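Local coordinates for protein GDSL-like Lipase (Parabacteroides distasonis, PDB 3P94) that probably hydrolyses ester bonds of lipids, perhaps as a lysophospholipase, as a serine hydrolase of the GDSL-like SGNH family, at residues M28-T33 with G83-A88. Sequence-based numbering, arbitrary orientation. Where two conformers were deposited one is given.
Sequences MGNSIT and GINDIA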
# COMPACT_ATOMS: atom_id res chain seq x y z
N MSE A 28 2.63 -3.58 3.53
CA MSE A 28 3.59 -2.64 2.95
C MSE A 28 2.78 -1.46 2.38
O MSE A 28 1.80 -1.66 1.64
CB MSE A 28 4.43 -3.39 1.87
CG MSE A 28 5.38 -2.52 1.06
SE MSE A 28 6.55 -1.38 2.15
CE MSE A 28 7.25 -2.59 3.33
N GLY A 29 3.16 -0.25 2.76
CA GLY A 29 2.45 0.92 2.28
C GLY A 29 2.99 2.28 2.67
O GLY A 29 4.10 2.43 3.20
N ASN A 30 2.17 3.27 2.37
CA ASN A 30 2.42 4.69 2.57
C ASN A 30 1.63 5.22 3.78
O ASN A 30 1.45 4.50 4.77
CB ASN A 30 2.06 5.43 1.28
CG ASN A 30 0.68 5.12 0.72
OD1 ASN A 30 -0.33 5.00 1.44
ND2 ASN A 30 0.61 5.02 -0.59
N SER A 31 1.16 6.49 3.70
CA SER A 31 0.41 7.18 4.75
C SER A 31 -0.95 6.50 5.05
O SER A 31 -1.44 6.57 6.18
CB SER A 31 0.20 8.65 4.40
OG SER A 31 -0.15 8.82 3.03
N ILE A 32 -1.54 5.84 4.05
CA ILE A 32 -2.82 5.14 4.25
C ILE A 32 -2.59 3.92 5.18
O ILE A 32 -3.36 3.72 6.11
CB ILE A 32 -3.51 4.76 2.92
CG1 ILE A 32 -3.89 6.08 2.17
CG2 ILE A 32 -4.75 3.90 3.17
CD1 ILE A 32 -4.28 5.92 0.72
N THR A 33 -1.51 3.18 4.97
CA THR A 33 -1.16 2.05 5.84
C THR A 33 -0.67 2.61 7.19
O THR A 33 -1.07 2.11 8.24
CB THR A 33 -0.13 1.12 5.16
OG1 THR A 33 -0.66 0.67 3.91
CG2 THR A 33 0.22 -0.09 6.01
N GLY A 83 1.47 3.78 -4.52
CA GLY A 83 1.37 4.49 -5.78
C GLY A 83 0.79 5.89 -5.72
O GLY A 83 1.09 6.70 -6.60
N ILE A 84 -0.06 6.19 -4.70
CA ILE A 84 -0.68 7.51 -4.62
C ILE A 84 0.36 8.63 -4.43
O ILE A 84 0.21 9.69 -5.02
CB ILE A 84 -1.83 7.60 -3.56
CG1 ILE A 84 -2.73 8.83 -3.82
CG2 ILE A 84 -1.32 7.62 -2.12
CD1 ILE A 84 -3.46 8.87 -5.14
N ASN A 85 1.42 8.39 -3.63
CA ASN A 85 2.43 9.44 -3.42
C ASN A 85 3.31 9.62 -4.66
O ASN A 85 3.83 10.71 -4.87
CB ASN A 85 3.24 9.20 -2.16
CG ASN A 85 2.38 9.32 -0.93
OD1 ASN A 85 1.57 10.24 -0.76
ND2 ASN A 85 2.51 8.38 -0.04
N ASP A 86 3.40 8.59 -5.53
CA ASP A 86 4.09 8.70 -6.82
C ASP A 86 3.29 9.62 -7.75
O ASP A 86 3.87 10.42 -8.47
CB ASP A 86 4.23 7.33 -7.49
CG ASP A 86 5.05 6.31 -6.75
OD1 ASP A 86 4.57 5.81 -5.71
OD2 ASP A 86 6.17 6.00 -7.22
N ILE A 87 1.94 9.49 -7.70
CA ILE A 87 1.01 10.32 -8.50
C ILE A 87 1.10 11.78 -7.98
O ILE A 87 1.05 12.72 -8.78
CB ILE A 87 -0.45 9.73 -8.47
CG1 ILE A 87 -0.47 8.35 -9.18
CG2 ILE A 87 -1.48 10.69 -9.12
CD1 ILE A 87 -1.78 7.51 -9.04
N ALA A 88 1.33 11.96 -6.68
CA ALA A 88 1.50 13.29 -6.07
C ALA A 88 2.94 13.85 -6.27
O ALA A 88 3.20 15.00 -5.89
CB ALA A 88 1.16 13.23 -4.59
O HOH W 1 -1.24 4.32 -2.52
O HOH W 2 2.49 5.75 -2.41
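Gly83, the N-cap of helix 84-87, faces the amide of Asn30 across a water: the backbone N donates to water 2, to which Asn30 ND2 also donates at 2.7 Å. Next, Ile84 N reaches the same amide through water 1, 2.8 Å from Asn30 ND2. The Ile84 side chain crosses that of Asn30 at about a right angle, its CG2 branch 3.6 Å from ND2. Asn85 N is the third backbone donor, again to water 2. Asn85 ND2 approaches Asn30 CB at 3.3 Å, the two amide planes 69° apart, and is hydrogen-bonded to Gln57 O. The amide oxygen of Asn30, OD1, caps helix 31-34: CG stands between the backbone N and the carbonyl carbon (chi1 51°), which turns OD1 back to Ile32 N at 3.0 Å. An alanine at Asn30 would probably leave Ile32 N without its capping acceptor and the two waters without the ND2 that ties them to helix 31-34. Ser31 OG, hydrogen-bonded to His182 as in an SGNH-type triad, lies 4.1 Å from Asn85 ND2. The likely nucleophile thus sits beside the GxND-block asparagine, probably of the oxyanion hole, in a polar site where water links two helix N-termini.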